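Local coordinates for protein 2-nitropropane dioxygenase (Streptomyces ansochromogenes, PDB 3BW2) that probably oxidises alkyl nitronates with molecular oxygen, using bound flavin mononucleotide as its cofactor, at residues A[23-28]-A[51-56]; A[45-50]-A[112-117]. All coordinates share one frame; numbering follows the deposited sequence.

Interaction 1 (A[23-28]-A[51-56]); sequences SVPQLA and YQEIKR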
loop_
_atom_site.group_PDB
_atom_site.type_symbol
_atom_site.label_atom_id
_atom_site.label_comp_id
_atom_site.label_asym_id
_atom_site.label_seq_id
_atom_site.Cartn_x
_atom_site.Cartn_y
_atom_site.Cartn_z
ATOM N N SER A 23 -0.537 -22.324 -10.818
ATOM C CA SER A 23 -1.279 -23.116 -9.845
ATOM C C SER A 23 -1.890 -24.397 -10.408
ATOM O O SER A 23 -3.096 -24.485 -10.636
ATOM C CB SER A 23 -2.362 -22.254 -9.180
ATOM O OG SER A 23 -3.100 -21.534 -10.139
ATOM N N VAL A 24 -1.042 -25.398 -10.608
ATOM C CA VAL A 24 -1.464 -26.693 -11.128
ATOM C C VAL A 24 -2.082 -27.539 -10.009
ATOM O O VAL A 24 -1.943 -27.213 -8.830
ATOM C CB VAL A 24 -0.260 -27.434 -11.744
ATOM C CG1 VAL A 24 0.239 -26.672 -12.963
ATOM C CG2 VAL A 24 0.866 -27.561 -10.710
ATOM N N PRO A 25 -2.782 -28.634 -10.365
ATOM C CA PRO A 25 -3.405 -29.495 -9.354
ATOM C C PRO A 25 -2.492 -29.861 -8.185
ATOM O O PRO A 25 -2.915 -29.835 -7.035
ATOM C CB PRO A 25 -3.831 -30.720 -10.164
ATOM C CG PRO A 25 -4.214 -30.114 -11.483
ATOM C CD PRO A 25 -3.074 -29.127 -11.725
ATOM N N GLN A 26 -1.241 -30.206 -8.474
ATOM C CA GLN A 26 -0.317 -30.577 -7.410
ATOM C C GLN A 26 -0.125 -29.478 -6.373
ATOM O O GLN A 26 0.086 -29.763 -5.199
ATOM C CB GLN A 26 1.039 -30.976 -7.988
ATOM C CG GLN A 26 1.071 -32.383 -8.546
ATOM C CD GLN A 26 2.482 -32.851 -8.864
ATOM O OE1 GLN A 26 2.686 -33.986 -9.311
ATOM N NE2 GLN A 26 3.466 -31.980 -8.632
ATOM N N LEU A 27 -0.192 -28.221 -6.795
ATOM C CA LEU A 27 -0.032 -27.126 -5.839
ATOM C C LEU A 27 -1.267 -27.046 -4.945
ATOM O O LEU A 27 -1.164 -27.068 -3.719
ATOM C CB LEU A 27 0.172 -25.788 -6.561
ATOM C CG LEU A 27 0.262 -24.543 -5.659
ATOM C CD1 LEU A 27 1.326 -24.741 -4.579
ATOM C CD2 LEU A 27 0.597 -23.322 -6.508
ATOM N N ALA A 28 -2.437 -26.958 -5.567
ATOM C CA ALA A 28 -3.686 -26.863 -4.823
ATOM C C ALA A 28 -3.837 -28.018 -3.836
ATOM O O ALA A 28 -4.221 -27.813 -2.680
ATOM C CB ALA A 28 -4.865 -26.830 -5.790
ATOM N N TYR A 51 -11.783 -28.248 -16.679
ATOM C CA TYR A 51 -12.433 -29.455 -16.191
ATOM C C TYR A 51 -11.455 -30.588 -15.899
ATOM O O TYR A 51 -11.610 -31.296 -14.907
ATOM C CB TYR A 51 -13.502 -29.924 -17.180
ATOM C CG TYR A 51 -14.491 -30.903 -16.579
ATOM C CD1 TYR A 51 -14.890 -30.791 -15.246
ATOM C CD2 TYR A 51 -15.068 -31.904 -17.355
ATOM C CE1 TYR A 51 -15.844 -31.651 -14.698
ATOM C CE2 TYR A 51 -16.028 -32.773 -16.820
ATOM C CZ TYR A 51 -16.412 -32.639 -15.492
ATOM O OH TYR A 51 -17.372 -33.481 -14.964
ATOM N N GLN A 52 -10.447 -30.756 -16.752
ATOM C CA GLN A 52 -9.464 -31.811 -16.540
ATOM C C GLN A 52 -8.690 -31.589 -15.244
ATOM O O GLN A 52 -8.397 -32.542 -14.523
ATOM C CB GLN A 52 -8.486 -31.891 -17.718
ATOM C CG GLN A 52 -9.147 -32.190 -19.057
ATOM C CD GLN A 52 -10.112 -33.361 -18.980
ATOM O OE1 GLN A 52 -9.745 -34.454 -18.551
ATOM N NE2 GLN A 52 -11.356 -33.135 -19.398
ATOM N N GLU A 53 -8.352 -30.339 -14.942
ATOM C CA GLU A 53 -7.617 -30.061 -13.710
ATOM C C GLU A 53 -8.499 -30.327 -12.496
ATOM O O GLU A 53 -8.037 -30.853 -11.482
ATOM C CB GLU A 53 -7.120 -28.615 -13.680
ATOM C CG GLU A 53 -6.020 -28.301 -14.679
ATOM C CD GLU A 53 -5.218 -27.080 -14.271
ATOM O OE1 GLU A 53 -5.833 -26.086 -13.827
ATOM O OE2 GLU A 53 -3.974 -27.112 -14.399
ATOM N N ILE A 54 -9.772 -29.961 -12.594
ATOM C CA ILE A 54 -10.702 -30.192 -11.495
ATOM C C ILE A 54 -10.756 -31.685 -11.180
ATOM O O ILE A 54 -10.676 -32.089 -10.020
ATOM C CB ILE A 54 -12.119 -29.678 -11.847
ATOM C CG1 ILE A 54 -12.114 -28.146 -11.886
ATOM C CG2 ILE A 54 -13.133 -30.178 -10.825
ATOM C CD1 ILE A 54 -13.400 -27.528 -12.400
ATOM N N LYS A 55 -10.881 -32.507 -12.215
ATOM C CA LYS A 55 -10.929 -33.954 -12.019
ATOM C C LYS A 55 -9.612 -34.447 -11.423
ATOM O O LYS A 55 -9.595 -35.264 -10.503
ATOM C CB LYS A 55 -11.188 -34.660 -13.350
ATOM C CG LYS A 55 -12.579 -34.430 -13.914
ATOM C CD LYS A 55 -12.777 -35.233 -15.186
ATOM C CE LYS A 55 -14.212 -35.158 -15.672
ATOM N NZ LYS A 55 -14.441 -36.031 -16.861
ATOM N N ARG A 56 -8.511 -33.934 -11.958
ATOM C CA ARG A 56 -7.178 -34.293 -11.499
ATOM C C ARG A 56 -7.053 -34.031 -10.000
ATOM O O ARG A 56 -6.640 -34.901 -9.232
ATOM C CB ARG A 56 -6.145 -33.456 -12.253
ATOM C CG ARG A 56 -4.693 -33.799 -11.972
ATOM C CD ARG A 56 -4.202 -34.894 -12.902
ATOM N NE ARG A 56 -3.898 -36.127 -12.181
ATOM C CZ ARG A 56 -2.924 -36.247 -11.286
ATOM N NH1 ARG A 56 -2.722 -37.410 -10.679
ATOM N NH2 ARG A 56 -2.147 -35.208 -11.003
HETATM O O HOH W 1 -4.817 -24.149 -12.328
#
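Pro25 meets Glu53 and Arg56 with its ring, and these three residues supply most of the 194 Å² buried between 23-28 and 51-56. The backbones come nearest at the same place, where the CA atoms of Pro25 and Glu53 lie 6.1 Å apart. Pro25 occupies the first turn of helix 25-33, directly after the N-cap Val24, and its side chain crosses those of Glu53 and Arg56 at about a right angle. Its CG rests 3.9 Å from Glu53 CB, while its CD lies 3.5 Å from Glu53 OE2. The Glu53 chain runs extended beyond CG, which sets the carboxylate beside Pro25 CD and near Val24 CA; the Glu53 side chain also touches Lys45. Farther round the ring, Arg56 CG, anti to its backbone N (chi1 -175°), packs 3.7 Å from Pro25 CB and equally near Pro25 CG. An alanine in place of Pro25 would lack CG and CD, and would probably strip Glu53 of its ring contacts and leave Arg56 CG with the CB contact alone among those to this residue.

The tight part ends with these carbons. Beyond CG the Arg56 chain bends at chi2 and chi3 in an exposed position, and its contact is made by CB and CG, not by the guanidinium. At the Glu53 carboxylate, a water lies between Ser23 O and Glu53 OE1, but its 2.4 Å separation from Ser23 O is so short that the bridge is doubtful.

Both helices belong to the outer layer of the TIM barrel. Leu27 and Ala28 touch Gln15 of strand 13-15, whereas Ile54, turned away from Pro25, packs on Leu40 of strand 38-41 and on Leu118 of helix 111-120.

Interaction 2 (A[45-50]-A[112-117]); sequences KTADGM and DAKLAV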
loop_
_atom_site.group_PDB
_atom_site.type_symbol
_atom_site.label_atom_id
_atom_site.label_comp_id
_atom_site.label_asym_id
_atom_site.label_seq_id
_atom_site.Cartn_x
_atom_site.Cartn_y
_atom_site.Cartn_z
ATOM N N LYS A 45 -7.627 -20.747 -19.920
ATOM C CA LYS A 45 -7.784 -22.151 -20.313
ATOM C C LYS A 45 -9.150 -22.326 -20.963
ATOM O O LYS A 45 -9.995 -21.439 -20.877
ATOM C CB LYS A 45 -7.714 -23.090 -19.103
ATOM C CG LYS A 45 -6.440 -23.005 -18.275
ATOM C CD LYS A 45 -6.223 -24.299 -17.502
ATOM C CE LYS A 45 -5.574 -24.063 -16.143
ATOM N NZ LYS A 45 -4.356 -23.205 -16.180
ATOM N N THR A 46 -9.360 -23.460 -21.624
ATOM C CA THR A 46 -10.652 -23.747 -22.237
ATOM C C THR A 46 -11.460 -24.382 -21.117
ATOM O O THR A 46 -10.895 -24.784 -20.096
ATOM C CB THR A 46 -10.555 -24.783 -23.384
ATOM O OG1 THR A 46 -10.013 -26.009 -22.873
ATOM C CG2 THR A 46 -9.676 -24.266 -24.514
ATOM N N ALA A 47 -12.772 -24.468 -21.292
ATOM C CA ALA A 47 -13.620 -25.074 -20.274
ATOM C C ALA A 47 -13.168 -26.513 -20.040
ATOM O O ALA A 47 -13.241 -27.030 -18.918
ATOM C CB ALA A 47 -15.080 -25.045 -20.717
ATOM N N ASP A 48 -12.697 -27.160 -21.101
ATOM C CA ASP A 48 -12.231 -28.536 -20.992
ATOM C C ASP A 48 -10.941 -28.619 -20.191
ATOM O O ASP A 48 -10.782 -29.503 -19.350
ATOM C CB ASP A 48 -11.996 -29.145 -22.374
ATOM C CG ASP A 48 -11.490 -30.575 -22.296
ATOM O OD1 ASP A 48 -12.206 -31.428 -21.729
ATOM O OD2 ASP A 48 -10.374 -30.845 -22.793
ATOM N N GLY A 49 -10.018 -27.703 -20.465
ATOM C CA GLY A 49 -8.758 -27.692 -19.742
ATOM C C GLY A 49 -9.021 -27.533 -18.259
ATOM O O GLY A 49 -8.447 -28.235 -17.432
ATOM N N MET A 50 -9.905 -26.599 -17.925
ATOM C CA MET A 50 -10.267 -26.357 -16.540
ATOM C C MET A 50 -10.861 -27.631 -15.947
ATOM O O MET A 50 -10.488 -28.056 -14.854
ATOM C CB MET A 50 -11.302 -25.233 -16.455
ATOM C CG MET A 50 -11.859 -24.996 -15.053
ATOM S SD MET A 50 -13.287 -23.883 -15.053
ATOM C CE MET A 50 -14.621 -25.062 -15.157
ATOM N N ASP A 112 -19.085 -18.752 -20.447
ATOM C CA ASP A 112 -20.321 -19.532 -20.507
ATOM C C ASP A 112 -20.098 -21.031 -20.370
ATOM O O ASP A 112 -20.805 -21.701 -19.619
ATOM C CB ASP A 112 -21.084 -19.250 -21.810
ATOM C CG ASP A 112 -21.602 -17.823 -21.888
ATOM O OD1 ASP A 112 -21.687 -17.163 -20.835
ATOM O OD2 ASP A 112 -21.938 -17.364 -22.999
ATOM N N ALA A 113 -19.118 -21.557 -21.095
ATOM C CA ALA A 113 -18.817 -22.984 -21.045
ATOM C C ALA A 113 -18.259 -23.388 -19.682
ATOM O O ALA A 113 -18.545 -24.480 -19.177
ATOM C CB ALA A 113 -17.829 -23.345 -22.146
ATOM N N LYS A 114 -17.462 -22.510 -19.082
ATOM C CA LYS A 114 -16.888 -22.809 -17.775
ATOM C C LYS A 114 -17.975 -22.833 -16.705
ATOM O O LYS A 114 -17.965 -23.696 -15.828
ATOM C CB LYS A 114 -15.793 -21.791 -17.438
ATOM C CG LYS A 114 -14.554 -21.968 -18.315
ATOM C CD LYS A 114 -13.512 -20.875 -18.111
ATOM C CE LYS A 114 -12.312 -21.115 -19.022
ATOM N NZ LYS A 114 -11.363 -19.966 -19.042
ATOM N N LEU A 115 -18.922 -21.899 -16.787
ATOM C CA LEU A 115 -20.021 -21.854 -15.825
ATOM C C LEU A 115 -20.866 -23.118 -15.943
ATOM O O LEU A 115 -21.360 -23.646 -14.946
ATOM C CB LEU A 115 -20.912 -20.631 -16.064
ATOM C CG LEU A 115 -20.398 -19.271 -15.588
ATOM C CD1 LEU A 115 -21.449 -18.204 -15.863
ATOM C CD2 LEU A 115 -20.092 -19.326 -14.095
ATOM N N ALA A 116 -21.034 -23.597 -17.171
ATOM C CA ALA A 116 -21.814 -24.807 -17.411
ATOM C C ALA A 116 -21.151 -25.967 -16.670
ATOM O O ALA A 116 -21.820 -26.774 -16.019
ATOM C CB ALA A 116 -21.879 -25.098 -18.909
ATOM N N VAL A 117 -19.829 -26.037 -16.762
ATOM C CA VAL A 117 -19.079 -27.089 -16.091
ATOM C C VAL A 117 -19.187 -26.976 -14.570
ATOM O O VAL A 117 -19.452 -27.961 -13.878
ATOM C CB VAL A 117 -17.585 -27.044 -16.491
ATOM C CG1 VAL A 117 -16.769 -27.952 -15.581
ATOM C CG2 VAL A 117 -17.425 -27.481 -17.942
#
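Ala47 and Lys114 bring the two backbones together, with their CA atoms only 4.7 Å apart, a separation that marks close helix-to-helix packing in the outer layer of a TIM barrel. Lys45 and Thr46 lead into helix 47-60, whose first turn is 47-50, and 112-117 lie wholly within helix 111-120. Thr46 is the N-cap of the former: its OG1 accepts from Gly49 N at 2.9 Å, closing the first turn on which Ala47 sits.

The small side chains allow the approach. Ala47 CB meets Ala113 CB at 3.5 Å, and the methylene chain of Lys114 passes alongside, its CG 3.8 Å from Ala47 CA. One turn further along helix 47-60, Met50 fills the next part of the interface. Its SD lies against CB and CG of Lys114, and its bend at chi3 (93°) carries CE to Val117, tip to tip, 3.6 Å from Val117 CG1. Val117 also touches Tyr51, the residue after Met50.

The polar element is the amino group of Lys114. An extended chain takes it past the apolar patch, and there NZ makes a salt bridge with Asp109, which precedes helix 111-120, and donates to Ala42 O in the loop before helix 47-60. A third partner comes from across the contact: Lys114 NZ donates to Lys45 O at 2.7 Å, with a C=O...N angle of 142° and the nitrogen tilted 31° from the carbonyl plane.

Interactions 1 and 2 share helix 47-60, which is flanked by helix 25-33 in the first and by helix 111-120 in the second; their centres are 13 Å apart. They also touch directly: Glu53 OE1 lies 3.1 Å from Lys45 CE, and Tyr51 CD1 packs 3.4 Å from Val117 CG1. Both reach toward the flavin through the loops that precede their helices. The side chain of Ser23 is about 6 Å from the bound flavin mononucleotide, and that of Lys45 about 8 Å from it. Each of these side chains is also about 6 Å from that of Ala19, an FMN-binding residue, whereas the helix-to-helix contacts themselves belong to the barrel's outer layer.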